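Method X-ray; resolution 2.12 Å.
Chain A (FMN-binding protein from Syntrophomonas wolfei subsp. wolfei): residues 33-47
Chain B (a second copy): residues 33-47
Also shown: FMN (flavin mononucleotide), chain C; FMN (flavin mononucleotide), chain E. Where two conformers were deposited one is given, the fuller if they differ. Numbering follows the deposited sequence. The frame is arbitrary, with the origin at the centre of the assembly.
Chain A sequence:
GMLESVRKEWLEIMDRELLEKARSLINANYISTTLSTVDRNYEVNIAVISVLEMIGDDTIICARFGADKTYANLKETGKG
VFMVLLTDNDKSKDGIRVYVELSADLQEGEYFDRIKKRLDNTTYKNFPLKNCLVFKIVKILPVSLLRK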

ATOM      1  N   THR A  33      -8.816  -1.119   1.175  1.00 17.29           N
ATOM      2  CA  THR A  33      -8.372   0.205   0.795  1.00 16.51           C
ATOM      3  C   THR A  33      -7.226   0.601   1.735  1.00 16.56           C
ATOM      4  O   THR A  33      -7.358   0.449   2.950  1.00 16.27           O
ATOM      5  CB  THR A  33      -9.511   1.223   0.968  1.00 17.75           C
ATOM      6  OG1 THR A  33     -10.646   0.813   0.200  1.00 20.06           O
ATOM      7  CG2 THR A  33      -9.074   2.602   0.526  1.00 15.59           C
ATOM      8  N   THR A  34      -6.132   1.140   1.190  1.00 16.50           N
ATOM      9  CA  THR A  34      -4.975   1.506   1.996  1.00 15.83           C
ATOM     10  C   THR A  34      -4.416   2.879   1.663  1.00 16.42           C
ATOM     11  O   THR A  34      -4.695   3.425   0.582  1.00 15.29           O
ATOM     12  CB  THR A  34      -3.783   0.512   1.792  1.00 17.59           C
ATOM     13  OG1 THR A  34      -3.261   0.638   0.451  1.00 16.40           O
ATOM     14  CG2 THR A  34      -4.190  -0.920   2.097  1.00 14.24           C
ATOM     15  N   LEU A  35      -3.614   3.408   2.594  1.00 16.18           N
ATOM     16  CA  LEU A  35      -2.919   4.705   2.436  1.00 17.56           C
ATOM     17  C   LEU A  35      -1.443   4.460   2.791  1.00 17.33           C
ATOM     18  O   LEU A  35      -1.110   4.069   3.917  1.00 17.05           O
ATOM     19  CB  LEU A  35      -3.537   5.797   3.324  1.00 17.44           C
ATOM     20  CG  LEU A  35      -2.781   7.154   3.393  1.00 18.03           C
ATOM     21  CD1 LEU A  35      -2.656   7.751   1.996  1.00 16.76           C
ATOM     22  CD2 LEU A  35      -3.490   8.167   4.346  1.00  4.94           C
ATOM     23  N   SER A  36      -0.564   4.644   1.814  1.00 15.39           N
ATOM     24  CA  SER A  36       0.842   4.435   2.027  1.00 17.30           C
ATOM     25  C   SER A  36       1.429   5.831   2.243  1.00 17.17           C
ATOM     26  O   SER A  36       1.084   6.762   1.513  1.00 17.92           O
ATOM     27  CB  SER A  36       1.486   3.700   0.833  1.00 13.58           C
ATOM     28  OG  SER A  36       0.926   2.413   0.650  1.00 19.34           O
ATOM     29  N   THR A  37       2.284   5.958   3.256  1.00 19.85           N
ATOM     30  CA  THR A  37       2.918   7.236   3.652  1.00 15.15           C
ATOM     31  C   THR A  37       4.416   7.052   3.858  1.00 17.39           C
ATOM     32  O   THR A  37       4.911   5.949   3.722  1.00 18.17           O
ATOM     33  CB  THR A  37       2.266   7.788   4.953  1.00 18.09           C
ATOM     34  OG1 THR A  37       2.418   6.837   6.028  1.00 15.10           O
ATOM     35  CG2 THR A  37       0.749   8.088   4.727  1.00 13.88           C
ATOM     36  N   VAL A  38       5.132   8.142   4.170  1.00 17.65           N
ATOM     37  CA  VAL A  38       6.576   8.121   4.375  1.00 17.45           C
ATOM     38  C   VAL A  38       6.995   9.215   5.362  1.00 15.43           C
ATOM     39  O   VAL A  38       6.301  10.220   5.472  1.00 14.00           O
ATOM     40  CB  VAL A  38       7.343   8.386   3.037  1.00 19.41           C
ATOM     41  CG1 VAL A  38       7.078   9.791   2.534  1.00 17.15           C
ATOM     42  CG2 VAL A  38       8.852   8.159   3.205  1.00 14.14           C
ATOM     43  N   ASP A  39       8.105   9.000   6.088  1.00 15.47           N
ATOM     44  CA  ASP A  39       8.654  10.028   6.990  1.00 14.41           C
ATOM     45  C   ASP A  39       9.879  10.685   6.362  1.00 16.20           C
ATOM     46  O   ASP A  39      10.284  10.293   5.257  1.00 16.15           O
ATOM     47  CB  ASP A  39       8.970   9.493   8.404  1.00 15.84           C
ATOM     48  CG  ASP A  39      10.252   8.652   8.484  1.00 16.73           C
ATOM     49  OD1 ASP A  39      10.900   8.327   7.461  1.00 21.21           O
ATOM     50  OD2 ASP A  39      10.622   8.321   9.625  1.00 20.17           O
ATOM     51  N   ARG A  40      10.459  11.663   7.086  1.00 12.81           N
ATOM     52  CA  ARG A  40      11.603  12.457   6.626  1.00 15.32           C
ATOM     53  C   ARG A  40      12.858  11.627   6.311  1.00 18.41           C
ATOM     54  O   ARG A  40      13.751  12.090   5.587  1.00 18.20           O
ATOM     55  CB  ARG A  40      11.977  13.542   7.674  1.00 12.81           C
ATOM     56  CG  ARG A  40      12.305  12.924   9.024  1.00 15.82           C
ATOM     57  CD  ARG A  40      13.226  13.686   9.955  1.00 27.33           C
ATOM     58  NE  ARG A  40      12.522  14.633  10.787  1.00 26.97           N
ATOM     59  CZ  ARG A  40      12.826  14.938  12.049  1.00 16.23           C
ATOM     60  NH1 ARG A  40      13.810  14.347  12.714  1.00 21.67           N
ATOM     61  NH2 ARG A  40      12.085  15.841  12.670  1.00 17.44           N
ATOM     62  N   ASN A  41      12.954  10.443   6.917  1.00 18.80           N
ATOM     63  CA  ASN A  41      14.076   9.536   6.690  1.00 17.55           C
ATOM     64  C   ASN A  41      13.805   8.472   5.631  1.00 16.35           C
ATOM     65  O   ASN A  41      14.563   7.510   5.529  1.00 16.50           O
ATOM     66  CB  ASN A  41      14.509   8.864   7.991  1.00 18.29           C
ATOM     67  CG  ASN A  41      15.668   9.550   8.632  1.00 26.18           C
ATOM     68  OD1 ASN A  41      15.641  10.765   8.891  1.00 36.20           O
ATOM     69  ND2 ASN A  41      16.713   8.778   8.903  1.00 31.02           N
ATOM     70  N   TYR A  42      12.723   8.651   4.872  1.00 14.75           N
ATOM     71  CA  TYR A  42      12.328   7.764   3.782  1.00 17.47           C
ATOM     72  C   TYR A  42      11.712   6.433   4.226  1.00 17.71           C
ATOM     73  O   TYR A  42      11.510   5.533   3.403  1.00 19.36           O
ATOM     74  CB  TYR A  42      13.494   7.548   2.783  1.00 18.87           C
ATOM     75  CG  TYR A  42      13.967   8.840   2.142  1.00 14.19           C
ATOM     76  CD1 TYR A  42      13.174   9.496   1.209  1.00 18.80           C
ATOM     77  CD2 TYR A  42      15.191   9.406   2.469  1.00 15.05           C
ATOM     78  CE1 TYR A  42      13.577  10.682   0.629  1.00 17.23           C
ATOM     79  CE2 TYR A  42      15.606  10.603   1.877  1.00 13.53           C
ATOM     80  CZ  TYR A  42      14.789  11.229   0.962  1.00 14.71           C
ATOM     81  OH  TYR A  42      15.175  12.405   0.358  1.00 20.73           O
ATOM     82  N   GLU A  43      11.382   6.313   5.514  1.00 17.42           N
ATOM     83  CA  GLU A  43      10.781   5.083   6.037  1.00 15.41           C
ATOM     84  C   GLU A  43       9.319   5.093   5.589  1.00 16.65           C
ATOM     85  O   GLU A  43       8.568   6.020   5.901  1.00 18.66           O
ATOM     86  CB  GLU A  43      10.926   5.004   7.573  1.00 10.13           C
ATOM     87  N   VAL A  44       8.926   4.072   4.836  1.00 17.60           N
ATOM     88  CA  VAL A  44       7.584   3.999   4.280  1.00 18.74           C
ATOM     89  C   VAL A  44       6.665   3.180   5.178  1.00 18.99           C
ATOM     90  O   VAL A  44       7.075   2.190   5.772  1.00 19.23           O
ATOM     91  CB  VAL A  44       7.616   3.363   2.858  1.00 20.90           C
ATOM     92  CG1 VAL A  44       6.225   3.289   2.252  1.00 20.42           C
ATOM     93  CG2 VAL A  44       8.551   4.144   1.945  1.00 17.80           C
ATOM     94  N   ASN A  45       5.428   3.630   5.299  1.00 18.94           N
ATOM     95  CA  ASN A  45       4.402   2.910   6.032  1.00 18.66           C
ATOM     96  C   ASN A  45       3.212   2.727   5.119  1.00 18.47           C
ATOM     97  O   ASN A  45       3.060   3.445   4.122  1.00 18.19           O
ATOM     98  CB  ASN A  45       3.941   3.698   7.268  1.00 19.86           C
ATOM     99  CG  ASN A  45       3.116   2.840   8.235  1.00 19.58           C
ATOM    100  OD1 ASN A  45       3.429   1.678   8.439  1.00 19.42           O
ATOM    101  ND2 ASN A  45       2.071   3.418   8.833  1.00 16.01           N
ATOM    102  N   ILE A  46       2.388   1.753   5.474  1.00 18.99           N
ATOM    103  CA  ILE A  46       1.111   1.479   4.837  1.00 19.46           C
ATOM    104  C   ILE A  46       0.108   1.064   5.937  1.00 21.38           C
ATOM    105  O   ILE A  46       0.462   0.376   6.907  1.00 19.65           O
ATOM    106  CB  ILE A  46       1.214   0.413   3.761  1.00 19.97           C
ATOM    107  CG1 ILE A  46      -0.143   0.269   3.048  1.00 19.24           C
ATOM    108  CG2 ILE A  46       1.726  -0.899   4.349  1.00 16.60           C
ATOM    109  CD1 ILE A  46      -0.121  -0.605   1.851  1.00 13.75           C
ATOM    110  N   ALA A  47      -1.132   1.515   5.796  1.00 21.10           N
ATOM    111  CA  ALA A  47      -2.169   1.219   6.769  1.00 19.94           C
ATOM    112  C   ALA A  47      -3.506   1.096   6.059  1.00 20.93           C
ATOM    113  O   ALA A  47      -3.725   1.729   5.006  1.00 21.72           O
ATOM    114  CB  ALA A  47      -2.230   2.334   7.832  1.00 20.47           C
TER
HETATM  115  N1  FMN C 148      -8.050   4.161  10.809  1.00 49.24           N
HETATM  116  C2  FMN C 148      -8.281   5.494  10.520  1.00 50.09           C
HETATM  117  O2  FMN C 148      -7.724   6.378  11.179  1.00 41.44           O
HETATM  118  N3  FMN C 148      -9.144   5.834   9.484  1.00 52.35           N
HETATM  119  C4  FMN C 148      -9.785   4.852   8.742  1.00 51.85           C
HETATM  120  O4  FMN C 148     -10.554   5.194   7.826  1.00 54.12           O
HETATM  121  C4A FMN C 148      -9.562   3.501   9.051  1.00 52.57           C
HETATM  122  N5  FMN C 148     -10.193   2.487   8.336  1.00 56.26           N
HETATM  123  C5A FMN C 148      -9.970   1.146   8.628  1.00 54.61           C
HETATM  124  C6  FMN C 148     -10.617   0.156   7.875  1.00 55.39           C
HETATM  125  C7  FMN C 148     -10.406  -1.194   8.165  1.00 56.89           C
HETATM  126  C7M FMN C 148     -11.113  -2.234   7.348  1.00 60.38           C
HETATM  127  C8  FMN C 148      -9.535  -1.567   9.199  1.00 57.56           C
HETATM  128  C8M FMN C 148      -9.283  -3.018   9.517  1.00 46.50           C
HETATM  129  C9  FMN C 148      -8.881  -0.575   9.944  1.00 57.87           C
HETATM  130  C9A FMN C 148      -9.098   0.794   9.668  1.00 56.80           C
HETATM  131  N10 FMN C 148      -8.455   1.810  10.391  1.00 54.62           N
HETATM  132  C10 FMN C 148      -8.690   3.155  10.090  1.00 52.25           C
HETATM  133  C1' FMN C 148      -7.518   1.479  11.532  1.00 55.33           C
HETATM  134  C2' FMN C 148      -6.043   1.539  11.135  1.00 52.93           C
HETATM  135  O2' FMN C 148      -5.795   0.719  10.013  1.00 44.21           O
HETATM  136  C3' FMN C 148      -5.189   1.123  12.339  1.00 54.58           C
HETATM  137  O3' FMN C 148      -5.258   2.149  13.310  1.00 52.12           O
HETATM  138  C4' FMN C 148      -3.727   0.825  11.990  1.00 52.30           C
HETATM  139  O4' FMN C 148      -3.092   0.204  13.087  1.00 54.94           O
HETATM  140  C5' FMN C 148      -2.944   2.080  11.644  1.00 49.68           C
HETATM  141  O5' FMN C 148      -1.638   1.722  11.263  1.00 46.14           O
HETATM  142  P   FMN C 148      -0.379   2.717  11.475  1.00 39.40           P
HETATM  143  O1P FMN C 148      -0.030   2.849  12.932  1.00 47.01           O
HETATM  144  O2P FMN C 148      -0.649   4.110  10.927  1.00 35.86           O
HETATM  145  O3P FMN C 148       0.742   2.018  10.780  1.00 32.65           O
HETATM  146  N1  FMN E 148       5.409  -6.709 -11.361  1.00 50.35           N
HETATM  147  C2  FMN E 148       6.648  -7.110 -10.930  1.00 48.24           C
HETATM  148  O2  FMN E 148       7.649  -6.507 -11.329  1.00 51.36           O
HETATM  149  N3  FMN E 148       6.754  -8.176 -10.044  1.00 54.04           N
HETATM  150  C4  FMN E 148       5.619  -8.840  -9.603  1.00 47.72           C
HETATM  151  O4  FMN E 148       5.714  -9.793  -8.827  1.00 50.66           O
HETATM  152  C4A FMN E 148       4.369  -8.435 -10.047  1.00 49.15           C
HETATM  153  N5  FMN E 148       3.230  -9.092  -9.615  1.00 44.55           N
HETATM  154  C5A FMN E 148       1.991  -8.685 -10.064  1.00 45.52           C
HETATM  155  C6  FMN E 148       0.865  -9.368  -9.609  1.00 50.44           C
HETATM  156  C7  FMN E 148      -0.401  -8.988 -10.034  1.00 50.83           C
HETATM  157  C7M FMN E 148      -1.600  -9.741  -9.529  1.00 51.93           C
HETATM  158  C8  FMN E 148      -0.542  -7.912 -10.911  1.00 47.21           C
HETATM  159  C8M FMN E 148      -1.910  -7.489 -11.368  1.00 47.67           C
HETATM  160  C9  FMN E 148       0.584  -7.218 -11.358  1.00 45.77           C
HETATM  161  C9A FMN E 148       1.869  -7.602 -10.943  1.00 47.63           C
HETATM  162  N10 FMN E 148       3.025  -6.930 -11.372  1.00 46.93           N
HETATM  163  C10 FMN E 148       4.266  -7.359 -10.934  1.00 45.86           C
HETATM  164  C1' FMN E 148       2.980  -5.770 -12.342  1.00 51.72           C
HETATM  165  C2' FMN E 148       3.133  -4.404 -11.670  1.00 54.11           C
HETATM  166  O2' FMN E 148       2.159  -4.244 -10.671  1.00 43.20           O
HETATM  167  C3' FMN E 148       3.020  -3.303 -12.732  1.00 52.25           C
HETATM  168  O3' FMN E 148       4.193  -3.355 -13.526  1.00 50.63           O
HETATM  169  C4' FMN E 148       2.804  -1.906 -12.128  1.00 49.31           C
HETATM  170  O4' FMN E 148       2.373  -0.981 -13.103  1.00 54.48           O
HETATM  171  C5' FMN E 148       4.083  -1.364 -11.528  1.00 47.30           C
HETATM  172  O5' FMN E 148       3.830  -0.122 -10.931  1.00 42.57           O
HETATM  173  P   FMN E 148       4.958   1.027 -10.859  1.00 43.14           P
HETATM  174  O1P FMN E 148       6.135   0.523 -10.061  1.00 43.18           O
HETATM  175  O2P FMN E 148       4.344   2.218 -10.163  1.00 43.61           O
HETATM  176  O3P FMN E 148       5.401   1.446 -12.255  1.00 47.16           O
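Chain B, residues 33-47: TTLSTVDRNYEVNIA

Two tyrosines, one from each copy, stack ring on ring at the tip of this contact, and each reaches past the other to the opposite chain's turn. The rings of Tyr A42 and Tyr B42 form an offset stack, their planes only 8° apart and their centroids 4.5 Å apart, with CE1 of Tyr A42 lying 3.5 Å from CE1 of Tyr B42. Each hydroxyl donates a hydrogen bond to a main-chain carbonyl: Tyr B42 OH to Arg A40 O at 2.7 Å, and Tyr A42 OH to Arg B40 O at 2.8 Å. The general principle is that a symmetric pair of hairpins can bury one face of each sheet against the other and close the end of the packing with a reciprocal clasp.

Chain B repeats the fold of chain A. Residues 33-38 run as an extended strand, a type I turn spans Asp B39 to Tyr B42, and the chain returns as a second strand from Val B44. The positive phi of Tyr B42, 67°, lies within this reversal, which Asp B39 OD1 braces by accepting a hydrogen bond from Glu B43 N at 3.0 Å and a weak one from Asn B41 N at 2.8 Å. Backbone pairing holds the two strands together, as between Thr B37 N and Asn B45 O at 2.8 Å.

Between chains there is no such backbone pairing; the hairpins meet through side chains, packed on each other and, in places, on the partner's main chain. Strand 33-38 of chain A and strand 44-47 of chain B run at 139°, nearer antiparallel than parallel, with axes 6.9 Å apart at closest approach; the reciprocal pair gives 140° and 7.0 Å. Strand alternation selects the contacting face: Thr B34, Ser B36 and Val B38 point toward chain A, whereas Leu B35 and Thr B37 point away.

At the centre, Ser B36 OG meets Ser A36 OG in a 2.8 Å hydrogen bond, so two buried hydroxyls share one hydrogen bond, and either could be the donor, within largely apolar surroundings. Val B44 CG2 packs 3.6 Å from Val A38 CG1, and Val B38 CG1 returns the contact to Val A44 CG2 at 3.5 Å. Beyond the serines, Ile B46 CD1 touches Ile A46 CD1 at 3.8 Å.

Asn B45, directed away from this packing, binds the FMN phosphate: its ND2 donates to O2P of FMN (chain E) at 2.7 Å, as Asn A45 ND2 does to O3P of FMN (chain C), also at 2.7 Å. One strand thereby serves the partner on one face and the cofactor on the other.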

ATOM      1  N   THR B  33      -1.182  -8.619  -2.826  1.00 26.11           N
ATOM      2  CA  THR B  33       0.091  -8.340  -2.153  1.00 23.96           C
ATOM      3  C   THR B  33       0.716  -7.121  -2.798  1.00 24.85           C
ATOM      4  O   THR B  33       0.903  -7.081  -4.014  1.00 26.15           O
ATOM      5  CB  THR B  33       1.067  -9.524  -2.250  1.00 24.03           C
ATOM      6  OG1 THR B  33       0.468 -10.672  -1.643  1.00 26.10           O
ATOM      7  CG2 THR B  33       2.393  -9.210  -1.525  1.00 18.70           C
ATOM      8  N   THR B  34       1.039  -6.120  -1.989  1.00 26.14           N
ATOM      9  CA  THR B  34       1.598  -4.885  -2.505  1.00 25.67           C
ATOM     10  C   THR B  34       2.930  -4.563  -1.875  1.00 27.63           C
ATOM     11  O   THR B  34       3.293  -5.114  -0.839  1.00 28.44           O
ATOM     12  CB  THR B  34       0.657  -3.697  -2.234  1.00 26.52           C
ATOM     13  OG1 THR B  34       0.542  -3.464  -0.813  1.00 26.71           O
ATOM     14  CG2 THR B  34      -0.718  -3.976  -2.845  1.00 22.72           C
ATOM     15  N   LEU B  35       3.648  -3.670  -2.543  1.00 27.09           N
ATOM     16  CA  LEU B  35       4.915  -3.154  -2.084  1.00 25.15           C
ATOM     17  C   LEU B  35       4.827  -1.650  -2.225  1.00 24.78           C
ATOM     18  O   LEU B  35       4.515  -1.164  -3.311  1.00 26.07           O
ATOM     19  CB  LEU B  35       6.057  -3.678  -2.951  1.00 24.95           C
ATOM     20  CG  LEU B  35       7.444  -3.146  -2.573  1.00 23.41           C
ATOM     21  CD1 LEU B  35       7.745  -3.489  -1.107  1.00 20.98           C
ATOM     22  CD2 LEU B  35       8.515  -3.716  -3.495  1.00 19.92           C
ATOM     23  N   SER B  36       5.069  -0.921  -1.136  1.00 24.44           N
ATOM     24  CA  SER B  36       5.057   0.543  -1.164  1.00 23.06           C
ATOM     25  C   SER B  36       6.486   1.041  -1.087  1.00 23.10           C
ATOM     26  O   SER B  36       7.294   0.502  -0.338  1.00 24.24           O
ATOM     27  CB  SER B  36       4.236   1.119  -0.026  1.00 21.14           C
ATOM     28  OG  SER B  36       2.941   0.571  -0.058  1.00 19.22           O
ATOM     29  N   THR B  37       6.775   2.072  -1.871  1.00 23.03           N
ATOM     30  CA  THR B  37       8.122   2.600  -2.024  1.00 21.90           C
ATOM     31  C   THR B  37       8.099   4.128  -2.074  1.00 22.62           C
ATOM     32  O   THR B  37       7.029   4.729  -2.027  1.00 21.87           O
ATOM     33  CB  THR B  37       8.747   2.044  -3.303  1.00 21.62           C
ATOM     34  OG1 THR B  37       7.898   2.355  -4.430  1.00 16.78           O
ATOM     35  CG2 THR B  37       8.912   0.524  -3.183  1.00 19.72           C
ATOM     36  N   VAL B  38       9.270   4.753  -2.158  1.00 22.15           N
ATOM     37  CA  VAL B  38       9.326   6.206  -2.190  1.00 22.75           C
ATOM     38  C   VAL B  38      10.565   6.707  -2.936  1.00 23.07           C
ATOM     39  O   VAL B  38      11.623   6.074  -2.877  1.00 25.60           O
ATOM     40  CB  VAL B  38       9.314   6.776  -0.750  1.00 23.79           C
ATOM     41  CG1 VAL B  38      10.534   6.299   0.004  1.00 15.83           C
ATOM     42  CG2 VAL B  38       9.233   8.321  -0.744  1.00 18.60           C
ATOM     43  N   ASP B  39      10.432   7.830  -3.646  1.00 21.01           N
ATOM     44  CA  ASP B  39      11.590   8.436  -4.316  1.00 20.47           C
ATOM     45  C   ASP B  39      12.203   9.504  -3.405  1.00 22.31           C
ATOM     46  O   ASP B  39      11.680   9.775  -2.310  1.00 22.33           O
ATOM     47  CB  ASP B  39      11.260   8.960  -5.737  1.00 21.73           C
ATOM     48  CG  ASP B  39      10.380  10.205  -5.752  1.00 24.06           C
ATOM     49  OD1 ASP B  39      10.260  10.902  -4.725  1.00 30.69           O
ATOM     50  OD2 ASP B  39       9.822  10.506  -6.829  1.00 34.87           O
ATOM     51  N   ARG B  40      13.311  10.099  -3.854  1.00 22.16           N
ATOM     52  CA  ARG B  40      14.050  11.110  -3.073  1.00 24.34           C
ATOM     53  C   ARG B  40      13.237  12.377  -2.785  1.00 25.29           C
ATOM     54  O   ARG B  40      13.547  13.085  -1.832  1.00 26.68           O
ATOM     55  CB  ARG B  40      15.370  11.492  -3.789  1.00 23.73           C
ATOM     56  N   ASN B  41      12.213  12.638  -3.608  1.00 26.41           N
ATOM     57  CA  ASN B  41      11.330  13.797  -3.475  0.50 26.18           C
ATOM     58  C   ASN B  41      10.100  13.472  -2.614  1.00 26.24           C
ATOM     59  O   ASN B  41       9.117  14.222  -2.602  1.00 26.42           O
ATOM     60  CB  ASN B  41      10.859  14.250  -4.863  0.50 26.01           C
ATOM     61  CG  ASN B  41      12.006  14.439  -5.844  0.50 25.01           C
ATOM     62  OD1 ASN B  41      13.099  14.853  -5.471  0.50 23.79           O
ATOM     63  ND2 ASN B  41      11.753  14.133  -7.110  0.50 26.91           N
ATOM     64  N   TYR B  42      10.146  12.332  -1.920  1.00 24.70           N
ATOM     65  CA  TYR B  42       9.072  11.858  -1.034  1.00 23.79           C
ATOM     66  C   TYR B  42       7.750  11.446  -1.688  1.00 25.03           C
ATOM     67  O   TYR B  42       6.737  11.319  -0.995  1.00 23.03           O
ATOM     68  CB  TYR B  42       8.810  12.851   0.109  1.00 21.51           C
ATOM     69  CG  TYR B  42      10.019  13.037   0.977  1.00 22.33           C
ATOM     70  CD1 TYR B  42      10.315  12.134   1.996  1.00 22.97           C
ATOM     71  CD2 TYR B  42      10.882  14.103   0.772  1.00 17.00           C
ATOM     72  CE1 TYR B  42      11.437  12.297   2.803  1.00 17.80           C
ATOM     73  CE2 TYR B  42      12.007  14.264   1.564  1.00 23.15           C
ATOM     74  CZ  TYR B  42      12.272  13.358   2.579  1.00 17.20           C
ATOM     75  OH  TYR B  42      13.382  13.527   3.355  1.00 15.52           O
ATOM     76  N   GLU B  43       7.771  11.203  -2.996  1.00 25.21           N
ATOM     77  CA  GLU B  43       6.588  10.739  -3.705  1.00 26.85           C
ATOM     78  C   GLU B  43       6.458   9.260  -3.376  1.00 24.40           C
ATOM     79  O   GLU B  43       7.305   8.453  -3.767  1.00 24.79           O
ATOM     80  CB  GLU B  43       6.724  10.894  -5.236  1.00 27.52           C
ATOM     81  CG  GLU B  43       7.214  12.236  -5.752  1.00 38.62           C
ATOM     82  CD  GLU B  43       6.216  13.367  -5.604  1.00 51.17           C
ATOM     83  OE1 GLU B  43       5.133  13.154  -5.017  1.00 56.95           O
ATOM     84  OE2 GLU B  43       6.523  14.481  -6.094  1.00 58.05           O
ATOM     85  N   VAL B  44       5.401   8.900  -2.663  1.00 24.41           N
ATOM     86  CA  VAL B  44       5.171   7.501  -2.298  1.00 23.08           C
ATOM     87  C   VAL B  44       4.459   6.779  -3.444  1.00 23.84           C
ATOM     88  O   VAL B  44       3.585   7.348  -4.121  1.00 23.95           O
ATOM     89  CB  VAL B  44       4.330   7.387  -1.018  1.00 22.67           C
ATOM     90  CG1 VAL B  44       4.273   5.930  -0.530  1.00 25.22           C
ATOM     91  CG2 VAL B  44       4.902   8.293   0.063  1.00 24.45           C
ATOM     92  N   ASN B  45       4.847   5.523  -3.660  1.00 22.18           N
ATOM     93  CA  ASN B  45       4.222   4.682  -4.661  1.00 21.17           C
ATOM     94  C   ASN B  45       3.824   3.373  -4.005  1.00 21.68           C
ATOM     95  O   ASN B  45       4.307   3.036  -2.919  1.00 21.69           O
ATOM     96  CB  ASN B  45       5.216   4.406  -5.795  1.00 21.50           C
ATOM     97  CG  ASN B  45       4.561   3.879  -7.064  1.00 18.80           C
ATOM     98  OD1 ASN B  45       3.441   4.242  -7.400  1.00 21.13           O
ATOM     99  ND2 ASN B  45       5.299   3.046  -7.807  1.00 16.91           N
ATOM    100  N   ILE B  46       2.908   2.670  -4.661  1.00 22.73           N
ATOM    101  CA  ILE B  46       2.464   1.334  -4.271  1.00 22.89           C
ATOM    102  C   ILE B  46       2.135   0.569  -5.567  1.00 23.38           C
ATOM    103  O   ILE B  46       1.598   1.127  -6.520  1.00 22.74           O
ATOM    104  CB  ILE B  46       1.241   1.364  -3.307  1.00 23.08           C
ATOM    105  CG1 ILE B  46       0.718  -0.062  -3.047  1.00 23.42           C
ATOM    106  CG2 ILE B  46       0.133   2.246  -3.876  1.00 16.83           C
ATOM    107  CD1 ILE B  46      -0.349  -0.177  -1.943  1.00 22.40           C
ATOM    108  N   ALA B  47       2.496  -0.702  -5.610  1.00 24.18           N
ATOM    109  CA  ALA B  47       2.205  -1.528  -6.763  1.00 23.30           C
ATOM    110  C   ALA B  47       1.944  -2.926  -6.294  1.00 22.45           C
ATOM    111  O   ALA B  47       2.434  -3.334  -5.243  1.00 21.49           O
ATOM    112  CB  ALA B  47       3.377  -1.517  -7.769  1.00 22.84           C
TER